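PDB 7BDV: Can2 from Sulfobacillus thermosulfidooxidans, which binds the signalling molecule cyclic tetra-adenylate and acts as a dual-specificity nuclease that strengthens type III CRISPR defence. Local coordinates for residues K144-C149 / N285-I290; Y150-D155 / T316-G321; E307-I312 / K340-N345; K325-S330 / H358-W363. All blocks are in the same frame, centred on the assembly; numbering follows the deposited sequence.

Contact 1 of 4, residues K144-C149 / N285-I290; sequences KQYLAC and NKLHVI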
loop_
_atom_site.group_PDB
_atom_site.type_symbol
_atom_site.label_atom_id
_atom_site.label_comp_id
_atom_site.label_asym_id
_atom_site.label_seq_id
_atom_site.Cartn_x
_atom_site.Cartn_y
_atom_site.Cartn_z
ATOM N N LYS A 144 -15.749 -5.428 13.298
ATOM C CA LYS A 144 -16.809 -4.637 12.636
ATOM C C LYS A 144 -16.433 -3.141 12.682
ATOM O O LYS A 144 -16.553 -2.460 11.621
ATOM C CB LYS A 144 -18.155 -4.896 13.312
ATOM C CG LYS A 144 -19.340 -4.171 12.691
ATOM C CD LYS A 144 -20.626 -4.307 13.517
ATOM N N GLN A 145 -16.020 -2.644 13.852
ATOM C CA GLN A 145 -15.698 -1.221 14.076
ATOM C C GLN A 145 -14.426 -0.870 13.288
ATOM O O GLN A 145 -14.343 0.204 12.718
ATOM C CB GLN A 145 -15.473 -0.988 15.568
ATOM C CG GLN A 145 -16.745 -1.190 16.404
ATOM C CD GLN A 145 -16.470 -1.107 17.885
ATOM O OE1 GLN A 145 -15.413 -1.516 18.388
ATOM N NE2 GLN A 145 -17.462 -0.596 18.594
ATOM N N TYR A 146 -13.444 -1.747 13.319
ATOM C CA TYR A 146 -12.149 -1.506 12.640
ATOM C C TYR A 146 -12.452 -1.299 11.159
ATOM O O TYR A 146 -12.081 -0.239 10.620
ATOM C CB TYR A 146 -11.179 -2.649 12.943
ATOM C CG TYR A 146 -9.789 -2.385 12.447
ATOM C CD1 TYR A 146 -9.510 -2.356 11.088
ATOM C CD2 TYR A 146 -8.754 -2.199 13.338
ATOM C CE1 TYR A 146 -8.216 -2.110 10.634
ATOM C CE2 TYR A 146 -7.454 -1.964 12.906
ATOM C CZ TYR A 146 -7.189 -1.920 11.547
ATOM O OH TYR A 146 -5.908 -1.712 11.127
ATOM N N LEU A 147 -13.148 -2.244 10.532
ATOM C CA LEU A 147 -13.477 -2.212 9.080
ATOM C C LEU A 147 -14.312 -0.975 8.750
ATOM O O LEU A 147 -14.037 -0.368 7.696
ATOM C CB LEU A 147 -14.185 -3.495 8.671
ATOM C CG LEU A 147 -13.329 -4.764 8.695
ATOM C CD1 LEU A 147 -14.180 -5.948 8.343
ATOM C CD2 LEU A 147 -12.140 -4.679 7.756
ATOM N N ALA A 148 -15.251 -0.586 9.622
ATOM C CA ALA A 148 -16.078 0.635 9.448
ATOM C C ALA A 148 -15.199 1.886 9.284
ATOM O O ALA A 148 -15.545 2.760 8.495
ATOM C CB ALA A 148 -17.019 0.812 10.626
ATOM N N CYS A 149 -14.080 1.991 9.991
ATOM C CA CYS A 149 -13.185 3.168 9.885
ATOM C C CYS A 149 -12.625 3.305 8.472
ATOM O O CYS A 149 -12.245 4.455 8.107
ATOM C CB CYS A 149 -12.004 3.074 10.848
ATOM S SG CYS A 149 -12.477 3.170 12.587
ATOM N N ASN A 285 -5.531 -4.013 19.023
ATOM C CA ASN A 285 -6.277 -3.022 18.208
ATOM C C ASN A 285 -5.724 -2.913 16.782
ATOM O O ASN A 285 -6.035 -1.934 16.135
ATOM C CB ASN A 285 -6.247 -1.650 18.874
ATOM C CG ASN A 285 -6.903 -1.710 20.233
ATOM O OD1 ASN A 285 -8.017 -2.222 20.341
ATOM N ND2 ASN A 285 -6.198 -1.268 21.268
ATOM N N LYS A 286 -4.971 -3.899 16.312
ATOM C CA LYS A 286 -4.449 -3.933 14.921
ATOM C C LYS A 286 -5.044 -5.130 14.190
ATOM O O LYS A 286 -5.048 -6.243 14.803
ATOM C CB LYS A 286 -2.926 -4.044 14.950
ATOM C CG LYS A 286 -2.193 -2.831 15.484
ATOM C CD LYS A 286 -0.688 -3.027 15.364
ATOM C CE LYS A 286 0.138 -2.069 16.189
ATOM N NZ LYS A 286 0.254 -2.554 17.588
ATOM N N LEU A 287 -5.529 -4.925 12.962
ATOM C CA LEU A 287 -6.080 -6.033 12.163
ATOM C C LEU A 287 -4.920 -6.837 11.577
ATOM O O LEU A 287 -4.003 -6.241 11.002
ATOM C CB LEU A 287 -7.030 -5.513 11.103
ATOM C CG LEU A 287 -7.872 -6.585 10.440
ATOM C CD1 LEU A 287 -8.867 -7.171 11.423
ATOM C CD2 LEU A 287 -8.597 -6.012 9.246
ATOM N N HIS A 288 -4.975 -8.142 11.781
ATOM C CA HIS A 288 -3.997 -9.144 11.302
ATOM C C HIS A 288 -4.691 -9.964 10.220
ATOM O O HIS A 288 -5.776 -10.504 10.485
ATOM C CB HIS A 288 -3.520 -9.993 12.471
ATOM C CG HIS A 288 -2.653 -9.319 13.469
ATOM N ND1 HIS A 288 -3.122 -8.327 14.303
ATOM C CD2 HIS A 288 -1.364 -9.537 13.829
ATOM C CE1 HIS A 288 -2.146 -7.928 15.099
ATOM N NE2 HIS A 288 -1.048 -8.657 14.824
ATOM N N VAL A 289 -4.088 -10.034 9.033
ATOM C CA VAL A 289 -4.588 -10.815 7.876
ATOM C C VAL A 289 -3.535 -11.875 7.528
ATOM O O VAL A 289 -2.351 -11.502 7.316
ATOM C CB VAL A 289 -4.903 -9.862 6.709
ATOM C CG1 VAL A 289 -5.406 -10.587 5.472
ATOM C CG2 VAL A 289 -5.886 -8.769 7.142
ATOM N N ILE A 290 -3.926 -13.145 7.484
ATOM C CA ILE A 290 -3.074 -14.265 6.968
ATOM C C ILE A 290 -3.634 -14.725 5.617
ATOM O O ILE A 290 -4.856 -14.967 5.530
ATOM C CB ILE A 290 -2.997 -15.424 7.968
ATOM C CG1 ILE A 290 -2.541 -14.946 9.340
ATOM C CG2 ILE A 290 -2.112 -16.549 7.437
ATOM C CD1 ILE A 290 -2.788 -15.927 10.425
#

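Contact 2 of 4, residues Y150-D155 / T316-G321; sequences YGFKAD and TNRVAG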
loop_
_atom_site.group_PDB
_atom_site.type_symbol
_atom_site.label_atom_id
_atom_site.label_comp_id
_atom_site.label_asym_id
_atom_site.label_seq_id
_atom_site.Cartn_x
_atom_site.Cartn_y
_atom_site.Cartn_z
ATOM N N TYR A 150 -12.575 2.214 7.703
ATOM C CA TYR A 150 -12.042 2.191 6.306
ATOM C C TYR A 150 -13.190 1.990 5.305
ATOM O O TYR A 150 -12.938 1.781 4.124
ATOM C CB TYR A 150 -10.959 1.110 6.218
ATOM C CG TYR A 150 -9.738 1.457 7.020
ATOM C CD1 TYR A 150 -8.820 2.360 6.520
ATOM C CD2 TYR A 150 -9.518 0.939 8.289
ATOM C CE1 TYR A 150 -7.715 2.742 7.262
ATOM C CE2 TYR A 150 -8.386 1.273 9.021
ATOM C CZ TYR A 150 -7.489 2.189 8.504
ATOM O OH TYR A 150 -6.383 2.577 9.205
ATOM N N GLY A 151 -14.436 2.134 5.758
ATOM C CA GLY A 151 -15.622 2.090 4.879
ATOM C C GLY A 151 -16.021 0.676 4.465
ATOM O O GLY A 151 -16.739 0.522 3.456
ATOM N N PHE A 152 -15.521 -0.359 5.150
ATOM C CA PHE A 152 -15.791 -1.774 4.812
ATOM C C PHE A 152 -16.807 -2.373 5.792
ATOM O O PHE A 152 -16.845 -1.980 6.951
ATOM C CB PHE A 152 -14.495 -2.582 4.816
ATOM C CG PHE A 152 -13.719 -2.349 3.544
ATOM C CD1 PHE A 152 -14.029 -3.048 2.395
ATOM C CD2 PHE A 152 -12.732 -1.384 3.480
ATOM C CE1 PHE A 152 -13.334 -2.831 1.216
ATOM C CE2 PHE A 152 -12.038 -1.153 2.298
ATOM C CZ PHE A 152 -12.345 -1.865 1.166
ATOM N N LYS A 153 -17.544 -3.373 5.335
ATOM C CA LYS A 153 -18.444 -4.223 6.153
ATOM C C LYS A 153 -18.076 -5.682 5.878
ATOM O O LYS A 153 -17.492 -5.943 4.769
ATOM C CB LYS A 153 -19.885 -3.888 5.794
ATOM C CG LYS A 153 -20.904 -4.501 6.733
ATOM N N ALA A 154 -18.271 -6.562 6.863
ATOM C CA ALA A 154 -18.089 -8.031 6.708
ATOM C C ALA A 154 -19.421 -8.640 6.264
ATOM O O ALA A 154 -20.440 -8.313 6.918
ATOM C CB ALA A 154 -17.584 -8.671 7.970
ATOM N N ASP A 155 -19.404 -9.482 5.219
ATOM C CA ASP A 155 -20.605 -9.879 4.430
ATOM C C ASP A 155 -21.070 -11.272 4.863
ATOM O O ASP A 155 -20.292 -11.937 5.565
ATOM N N THR A 316 -4.612 -5.415 1.905
ATOM C CA THR A 316 -4.399 -5.209 3.353
ATOM C C THR A 316 -4.210 -3.721 3.643
ATOM O O THR A 316 -4.705 -3.263 4.677
ATOM C CB THR A 316 -3.303 -6.106 3.933
ATOM O OG1 THR A 316 -2.030 -5.615 3.518
ATOM C CG2 THR A 316 -3.543 -7.554 3.572
ATOM N N ASN A 317 -3.538 -2.998 2.757
ATOM C CA ASN A 317 -3.340 -1.541 2.894
ATOM C C ASN A 317 -4.699 -0.826 2.794
ATOM O O ASN A 317 -4.912 0.114 3.567
ATOM C CB ASN A 317 -2.277 -1.033 1.916
ATOM C CG ASN A 317 -0.862 -1.322 2.393
ATOM N N ARG A 318 -5.594 -1.247 1.901
ATOM C CA ARG A 318 -6.930 -0.609 1.744
ATOM C C ARG A 318 -7.853 -0.983 2.926
ATOM O O ARG A 318 -8.562 -0.086 3.425
ATOM C CB ARG A 318 -7.514 -0.982 0.378
ATOM C CG ARG A 318 -8.513 0.011 -0.208
ATOM C CD ARG A 318 -7.894 1.292 -0.734
ATOM N NE ARG A 318 -6.764 1.068 -1.637
ATOM C CZ ARG A 318 -5.954 2.025 -2.091
ATOM N NH1 ARG A 318 -6.125 3.287 -1.725
ATOM N NH2 ARG A 318 -4.970 1.718 -2.917
ATOM N N VAL A 319 -7.814 -2.224 3.405
ATOM C CA VAL A 319 -8.834 -2.777 4.353
ATOM C C VAL A 319 -8.418 -2.492 5.796
ATOM O O VAL A 319 -9.308 -2.276 6.633
ATOM C CB VAL A 319 -9.016 -4.285 4.113
ATOM C CG1 VAL A 319 -9.593 -5.035 5.311
ATOM C CG2 VAL A 319 -9.825 -4.497 2.840
ATOM N N ALA A 320 -7.115 -2.567 6.072
ATOM C CA ALA A 320 -6.524 -2.569 7.414
ATOM C C ALA A 320 -5.690 -1.300 7.651
ATOM O O ALA A 320 -5.270 -1.105 8.786
ATOM C CB ALA A 320 -5.691 -3.821 7.574
ATOM N N GLY A 321 -5.458 -0.474 6.624
ATOM C CA GLY A 321 -4.690 0.771 6.747
ATOM C C GLY A 321 -3.217 0.504 7.016
ATOM O O GLY A 321 -2.809 -0.637 6.949
HETATM O O HOH W 1 -3.826 1.480 10.392
#

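Contact 3 of 4, residues E307-I312 / K340-N345; sequences ETIYKI and KRCLNN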
loop_
_atom_site.group_PDB
_atom_site.type_symbol
_atom_site.label_atom_id
_atom_site.label_comp_id
_atom_site.label_asym_id
_atom_site.label_seq_id
_atom_site.Cartn_x
_atom_site.Cartn_y
_atom_site.Cartn_z
ATOM N N GLU A 307 2.036 -12.931 -7.819
ATOM C CA GLU A 307 0.724 -12.324 -7.983
ATOM C C GLU A 307 0.016 -12.242 -6.614
ATOM O O GLU A 307 -0.652 -11.241 -6.359
ATOM C CB GLU A 307 -0.101 -13.087 -9.029
ATOM N N THR A 308 0.182 -13.240 -5.745
ATOM C CA THR A 308 -0.462 -13.314 -4.403
ATOM C C THR A 308 0.133 -12.227 -3.496
ATOM O O THR A 308 -0.629 -11.580 -2.728
ATOM C CB THR A 308 -0.321 -14.720 -3.807
ATOM N N ILE A 309 1.451 -12.009 -3.574
ATOM C CA ILE A 309 2.113 -10.980 -2.729
ATOM C C ILE A 309 1.552 -9.582 -3.054
ATOM O O ILE A 309 1.311 -8.811 -2.106
ATOM C CB ILE A 309 3.644 -11.039 -2.871
ATOM C CG1 ILE A 309 4.191 -12.380 -2.371
ATOM C CG2 ILE A 309 4.272 -9.852 -2.160
ATOM C CD1 ILE A 309 5.621 -12.671 -2.815
ATOM N N TYR A 310 1.370 -9.257 -4.333
ATOM C CA TYR A 310 0.850 -7.948 -4.800
ATOM C C TYR A 310 -0.587 -7.772 -4.298
ATOM O O TYR A 310 -0.953 -6.681 -3.888
ATOM C CB TYR A 310 0.832 -7.840 -6.319
ATOM C CG TYR A 310 2.173 -7.756 -7.002
ATOM C CD1 TYR A 310 3.169 -6.913 -6.548
ATOM C CD2 TYR A 310 2.416 -8.488 -8.148
ATOM C CE1 TYR A 310 4.376 -6.804 -7.216
ATOM C CE2 TYR A 310 3.621 -8.393 -8.822
ATOM C CZ TYR A 310 4.620 -7.576 -8.334
ATOM O OH TYR A 310 5.822 -7.496 -8.972
ATOM N N LYS A 311 -1.385 -8.824 -4.357
ATOM C CA LYS A 311 -2.792 -8.783 -3.882
ATOM C C LYS A 311 -2.783 -8.526 -2.368
ATOM O O LYS A 311 -3.464 -7.571 -1.944
ATOM C CB LYS A 311 -3.516 -10.073 -4.279
ATOM C CG LYS A 311 -4.989 -10.116 -3.889
ATOM C CD LYS A 311 -5.525 -11.505 -3.629
ATOM C CE LYS A 311 -7.020 -11.583 -3.846
ATOM N NZ LYS A 311 -7.353 -11.755 -5.279
ATOM N N ILE A 312 -1.999 -9.290 -1.593
ATOM C CA ILE A 312 -1.875 -9.119 -0.108
ATOM C C ILE A 312 -1.526 -7.655 0.186
ATOM O O ILE A 312 -2.200 -7.006 1.047
ATOM C CB ILE A 312 -0.807 -10.066 0.493
ATOM C CG1 ILE A 312 -1.182 -11.545 0.465
ATOM C CG2 ILE A 312 -0.463 -9.649 1.902
ATOM C CD1 ILE A 312 -0.018 -12.471 0.869
ATOM N N LYS A 340 12.006 -11.829 -0.434
ATOM C CA LYS A 340 12.561 -10.456 -0.450
ATOM C C LYS A 340 11.432 -9.444 -0.722
ATOM O O LYS A 340 11.440 -8.372 -0.081
ATOM C CB LYS A 340 13.722 -10.376 -1.447
ATOM C CG LYS A 340 15.063 -10.841 -0.874
ATOM C CD LYS A 340 16.093 -11.303 -1.918
ATOM N N ARG A 341 10.482 -9.749 -1.610
ATOM C CA ARG A 341 9.364 -8.811 -1.904
ATOM C C ARG A 341 8.491 -8.680 -0.647
ATOM O O ARG A 341 8.111 -7.527 -0.287
ATOM C CB ARG A 341 8.551 -9.236 -3.130
ATOM C CG ARG A 341 7.468 -8.218 -3.486
ATOM C CD ARG A 341 6.934 -8.383 -4.892
ATOM N NE ARG A 341 7.955 -8.186 -5.915
ATOM C CZ ARG A 341 8.313 -7.020 -6.459
ATOM N NH1 ARG A 341 7.744 -5.882 -6.089
ATOM N NH2 ARG A 341 9.256 -7.008 -7.383
ATOM N N CYS A 342 8.208 -9.795 0.023
ATOM C CA CYS A 342 7.459 -9.804 1.299
ATOM C C CYS A 342 8.140 -8.902 2.331
ATOM O O CYS A 342 7.444 -8.046 2.925
ATOM C CB CYS A 342 7.306 -11.222 1.832
ATOM S SG CYS A 342 6.129 -12.174 0.861
ATOM N N LEU A 343 9.448 -9.068 2.545
ATOM C CA LEU A 343 10.229 -8.215 3.486
ATOM C C LEU A 343 10.073 -6.747 3.070
ATOM O O LEU A 343 9.758 -5.915 3.931
ATOM C CB LEU A 343 11.707 -8.633 3.501
ATOM C CG LEU A 343 12.616 -7.779 4.386
ATOM C CD1 LEU A 343 12.211 -7.927 5.851
ATOM C CD2 LEU A 343 14.088 -8.135 4.181
ATOM N N ASN A 344 10.278 -6.451 1.789
ATOM C CA ASN A 344 10.166 -5.082 1.236
ATOM C C ASN A 344 8.762 -4.496 1.508
ATOM O O ASN A 344 8.661 -3.284 1.703
ATOM C CB ASN A 344 10.460 -5.089 -0.262
ATOM C CG ASN A 344 10.595 -3.688 -0.809
ATOM O OD1 ASN A 344 11.515 -2.976 -0.416
ATOM N ND2 ASN A 344 9.681 -3.281 -1.678
ATOM N N ASN A 345 7.717 -5.329 1.518
ATOM C CA ASN A 345 6.297 -4.883 1.587
ATOM C C ASN A 345 5.753 -4.992 3.020
ATOM O O ASN A 345 4.531 -4.834 3.189
ATOM C CB ASN A 345 5.434 -5.689 0.616
ATOM C CG ASN A 345 5.656 -5.299 -0.831
ATOM O OD1 ASN A 345 6.586 -4.557 -1.166
ATOM N ND2 ASN A 345 4.804 -5.803 -1.700
#

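Contact 4 of 4, residues K325-S330 / H358-W363; sequences KSMFAS and HQLIKW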
loop_
_atom_site.group_PDB
_atom_site.type_symbol
_atom_site.label_atom_id
_atom_site.label_comp_id
_atom_site.label_asym_id
_atom_site.label_seq_id
_atom_site.Cartn_x
_atom_site.Cartn_y
_atom_site.Cartn_z
ATOM N N LYS A 325 -1.522 -5.481 9.652
ATOM C CA LYS A 325 -0.398 -6.451 9.583
ATOM C C LYS A 325 -0.826 -7.641 8.734
ATOM O O LYS A 325 -1.942 -8.140 8.924
ATOM C CB LYS A 325 0.021 -6.869 10.994
ATOM C CG LYS A 325 0.733 -5.772 11.759
ATOM C CD LYS A 325 0.864 -6.010 13.214
ATOM C CE LYS A 325 1.910 -7.055 13.535
ATOM N NZ LYS A 325 1.841 -7.366 14.984
ATOM N N SER A 326 0.039 -8.071 7.822
ATOM C CA SER A 326 -0.241 -9.122 6.817
ATOM C C SER A 326 0.837 -10.193 6.911
ATOM O O SER A 326 2.005 -9.906 7.162
ATOM C CB SER A 326 -0.352 -8.525 5.449
ATOM O OG SER A 326 0.855 -7.855 5.106
HETATM N N MSE A 327 0.431 -11.452 6.765
HETATM C CA MSE A 327 1.373 -12.562 6.742
HETATM C C MSE A 327 1.031 -13.471 5.576
HETATM O O MSE A 327 -0.144 -13.653 5.254
HETATM C CB MSE A 327 1.314 -13.381 8.030
HETATM C CG MSE A 327 2.021 -14.724 7.900
HETATM SE SE MSE A 327 2.100 -15.639 9.588
HETATM C CE MSE A 327 3.821 -15.082 10.380
ATOM N N PHE A 328 2.074 -14.029 4.959
ATOM C CA PHE A 328 1.907 -15.023 3.916
ATOM C C PHE A 328 2.466 -16.340 4.438
ATOM O O PHE A 328 3.682 -16.444 4.695
ATOM C CB PHE A 328 2.549 -14.528 2.617
ATOM C CG PHE A 328 2.468 -15.481 1.453
ATOM C CD1 PHE A 328 1.408 -16.363 1.319
ATOM C CD2 PHE A 328 3.434 -15.471 0.455
ATOM C CE1 PHE A 328 1.326 -17.224 0.241
ATOM C CE2 PHE A 328 3.341 -16.329 -0.636
ATOM C CZ PHE A 328 2.291 -17.201 -0.736
ATOM N N ALA A 329 1.590 -17.311 4.652
ATOM C CA ALA A 329 1.911 -18.651 5.198
ATOM C C ALA A 329 1.737 -19.687 4.093
ATOM O O ALA A 329 0.705 -19.636 3.389
ATOM C CB ALA A 329 1.022 -18.950 6.397
ATOM N N SER A 330 2.711 -20.580 3.946
ATOM C CA SER A 330 2.793 -21.623 2.886
ATOM C C SER A 330 3.364 -22.919 3.474
ATOM O O SER A 330 4.253 -22.842 4.358
ATOM C CB SER A 330 3.653 -21.119 1.754
ATOM O OG SER A 330 3.705 -22.030 0.691
ATOM N N HIS A 358 5.925 -20.371 16.278
ATOM C CA HIS A 358 6.921 -19.405 16.776
ATOM C C HIS A 358 6.849 -18.093 15.990
ATOM O O HIS A 358 6.956 -16.997 16.636
ATOM C CB HIS A 358 8.321 -20.023 16.714
ATOM C CG HIS A 358 9.341 -19.080 17.208
ATOM N ND1 HIS A 358 10.143 -18.364 16.344
ATOM C CD2 HIS A 358 9.673 -18.725 18.475
ATOM C CE1 HIS A 358 10.956 -17.603 17.061
ATOM N NE2 HIS A 358 10.699 -17.818 18.388
ATOM N N GLN A 359 6.698 -18.174 14.668
ATOM C CA GLN A 359 6.615 -17.001 13.768
ATOM C C GLN A 359 5.319 -16.218 14.035
ATOM O O GLN A 359 5.350 -15.015 14.018
ATOM C CB GLN A 359 6.743 -17.454 12.312
ATOM C CG GLN A 359 8.150 -17.932 11.997
ATOM C CD GLN A 359 8.355 -18.195 10.534
ATOM O OE1 GLN A 359 7.801 -19.128 9.965
ATOM N NE2 GLN A 359 9.221 -17.390 9.942
ATOM N N LEU A 360 4.210 -16.900 14.277
ATOM C CA LEU A 360 2.921 -16.228 14.578
ATOM C C LEU A 360 3.078 -15.417 15.866
ATOM O O LEU A 360 2.657 -14.239 15.870
ATOM C CB LEU A 360 1.819 -17.285 14.686
ATOM C CG LEU A 360 1.279 -17.805 13.367
ATOM C CD1 LEU A 360 0.262 -18.909 13.608
ATOM C CD2 LEU A 360 0.596 -16.701 12.603
ATOM N N ILE A 361 3.711 -15.984 16.894
ATOM C CA ILE A 361 3.931 -15.310 18.209
ATOM C C ILE A 361 4.841 -14.087 17.981
ATOM O O ILE A 361 4.486 -12.961 18.480
ATOM C CB ILE A 361 4.473 -16.287 19.264
ATOM C CG1 ILE A 361 3.448 -17.376 19.618
ATOM C CG2 ILE A 361 4.947 -15.552 20.516
ATOM C CD1 ILE A 361 2.185 -16.874 20.283
ATOM N N LYS A 362 5.926 -14.243 17.218
ATOM C CA LYS A 362 6.843 -13.116 16.899
ATOM C C LYS A 362 6.053 -11.987 16.204
ATOM O O LYS A 362 6.127 -10.840 16.624
ATOM C CB LYS A 362 7.991 -13.607 16.010
ATOM C CG LYS A 362 9.318 -12.893 16.222
ATOM C CD LYS A 362 10.528 -13.725 15.776
ATOM C CE LYS A 362 11.800 -12.916 15.617
ATOM N N TRP A 363 5.330 -12.326 15.145
ATOM C CA TRP A 363 4.552 -11.403 14.291
ATOM C C TRP A 363 3.560 -10.625 15.159
ATOM O O TRP A 363 3.547 -9.392 15.051
ATOM C CB TRP A 363 3.851 -12.226 13.214
ATOM C CG TRP A 363 2.980 -11.455 12.281
ATOM C CD1 TRP A 363 3.320 -10.343 11.566
ATOM C CD2 TRP A 363 1.646 -11.810 11.891
ATOM N NE1 TRP A 363 2.253 -9.949 10.805
ATOM C CE2 TRP A 363 1.230 -10.846 10.964
ATOM C CE3 TRP A 363 0.770 -12.848 12.235
ATOM C CZ2 TRP A 363 -0.032 -10.875 10.394
ATOM C CZ3 TRP A 363 -0.489 -12.880 11.670
ATOM C CH2 TRP A 363 -0.884 -11.893 10.768
HETATM O O HOH W 2 2.936 -7.333 9.043
#

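Contact 1 of 4, residues K144-C149 / N285-I290
The ring of Tyr146 lies over Leu287, whose CB sits 3.8 Å from the Tyr146 ring centroid in a CH-pi contact displaced toward the rim, closest to CZ and CE1. Around the same ring, the carbonyl oxygen of Asn285 comes to the edge, 3.5 Å from CE2 of Tyr146 and close to the ring plane. The tyrosine has CG anti to its backbone N (chi1 -172°), which sets CG on the strand side. One residue on, Leu147 adds the tip of a branch: its CD2 meets CD2 of Leu287 at 4.1 Å, the two side chains crossing at about a right angle. Helix 143-148, in the region assigned to the CARF family, thus packs on strand 286-291 of the endonuclease sheet; the axes of 144-148 and 286-290 are 94° apart in direction and approach to 9.7 Å. Tyr146 OH is hydrogen-bonded to the carbonyl oxygen of Ala320, and Leu282 of the adjoining strand also touches the ring. Asn285 turns its ND2 to Gln124 and Gly138. Further along the strand, His288 ND1 donates to the carbonyl oxygen of Lys286 at 2.9 Å, the donor lying above the carbonyl plane.

Contact 2 of 4, residues Y150-D155 / T316-G321
In Tyr150 CG is anti to its own carbonyl carbon (chi1 -68°), and Phe152 repeats the setting at -79°; with one glycine between them, both rings lean onto the last turn of helix 306-320. The phenyl ring of Phe152 receives CG2 of Val319 over its centre, a CH-pi contact of 4.0 Å to the centroid and 12° off the normal. CE2 of Phe152 also approaches the carbonyl oxygen of Arg318, at 3.8 Å. Tyr150 instead meets backbone: the carbonyl carbon of Ala320 and the amide nitrogen of Gly321 lie above one face, toward the rim, and CD2 of Tyr150 is 3.6 Å from the carbonyl oxygen of Val319. Because Gly321 carries no side chain, its CA can come within 3.5 Å of Tyr150 OH. Polar partners of this hydroxyl include His21 ND1 and a water 3.0 Å from Tyr150 OH, and the water makes a weak bond to the carbonyl oxygen of Ala320. NH2 of Arg318 forms a salt bridge with Asp313 of the second subunit. Phe152 is also packed by Ile268 and Leu147. Gly151, with positive phi, is the C-prime residue of a Schellman motif that ends helix 143-148, and the chain leaves the helix there, between Tyr150 and Phe152; Tyr150 also packs on an adenine base, placing this helix-ending motif beside the bound cyclic tetra-adenylate.

Contact 3 of 4, residues E307-I312 / K340-N345
The guanidinium of Arg341 has Tyr310 OH over its centre and bonds to the second subunit: NH1 to OD1 of Asn275 and NH2, weakly, to the carbonyl oxygen of Ser274, both of that subunit. Tyr310 OH stands 3.6 Å from CZ of Arg341, the ring and guanidinium planes being 56° apart. NH1 of Arg341 meanwhile nears the edge of the tyrosine ring, 3.7 Å from CE1 of Tyr310, close to its plane. The arginine chain starts with CG anti to the backbone N and bends at chi3 (-62°), which places NE 3.8 Å from Tyr310 OH. Ile309 carries the apolar part. Its CG2 lies 3.8 Å from CG of Arg341, whereas CD1 of Ile309 touches SG of Cys342 at 3.7 Å; Ile347 of the neighbouring strand packs on both Ile309 and Cys342. Segments 307-312 and 340-344 run nearly parallel, 9° apart with axes separated by 10.5 Å, as expected for successive beta-alpha-beta crossovers covering one face of a parallel part of the sheet. Arg341 NE is buried here with no partner in the model, and the bonds of the group run through NH1 and NH2. With those bonds reaching the second subunit, the contact joins an apolar helix interface to the dimer interface, and the arginine's positive charge is probably stabilised by neutral oxygen acceptors of the second subunit.

Contact 4 of 4, residues K325-S330 / H358-W363
Trp363 is sandwiched by two side chains of strand 325-329, Met327 against one face and Lys325 over the other. Met327, modelled as selenomethionine, sets its CB 3.8 Å from the centroid of the six-membered ring of Trp363, and SE of Met327 stands obliquely at 4.5 Å from the same centroid in a Met-aromatic contact. On the opposite face NZ of Lys325 lies 5.0 Å from the five-membered ring centroid of Trp363, a cation-pi pair. NZ of Lys325 also donates to the carbonyl oxygen of Trp363 at 2.6 Å, tilted 24° from the carbonyl plane. The lysine chain bends at chi3 (74°), placing CE near that carbonyl oxygen. At the indole edge NE1 of Trp363 and the backbone N of Ser326 both donate to one water, each at 3.2 Å. SE of Met327 further meets CD2 of Leu360 at 3.5 Å. Segment 358-363 runs nearly antiparallel to strand 325-329 (168°), with axes 10.8 Å apart, and its helix covers the face of the endonuclease sheet opposite helix 306-320, an alpha/beta layering consistent with the PD-(D/E)XK clan. In the second shell His288 bonds Lys325 NZ through NE2 and meets the indole edge-to-face, and Tyr348 touches the indole as well. Gln359, whose carbonyl oxygen lies 3.9 Å from CE of Met327, has its OE1 bonded to Ser350 OG.

In the fold
Contacts 1 and 2 lie closest to the bound cyclic tetra-adenylate, about 5 and 4 Å from it at the nearest atoms, and their centres are 7 Å apart; they are joined by packing of Leu147 CD2 on Val319 CG1 at 3.5 Å. Contacts 4 and 3 stand farther off, about 10 and 14 Å from the ligand at the nearest atoms. The endonuclease sheet connects the set: Val289 N bonds to Lys325 O at 2.9 Å, which ties contact 1 to contact 4. Helix 306-320 serves both contacts 2 and 3, and Ile312 CG2 packs on Ser326 CB at 3.7 Å, linking contact 3 with the strand of contact 4.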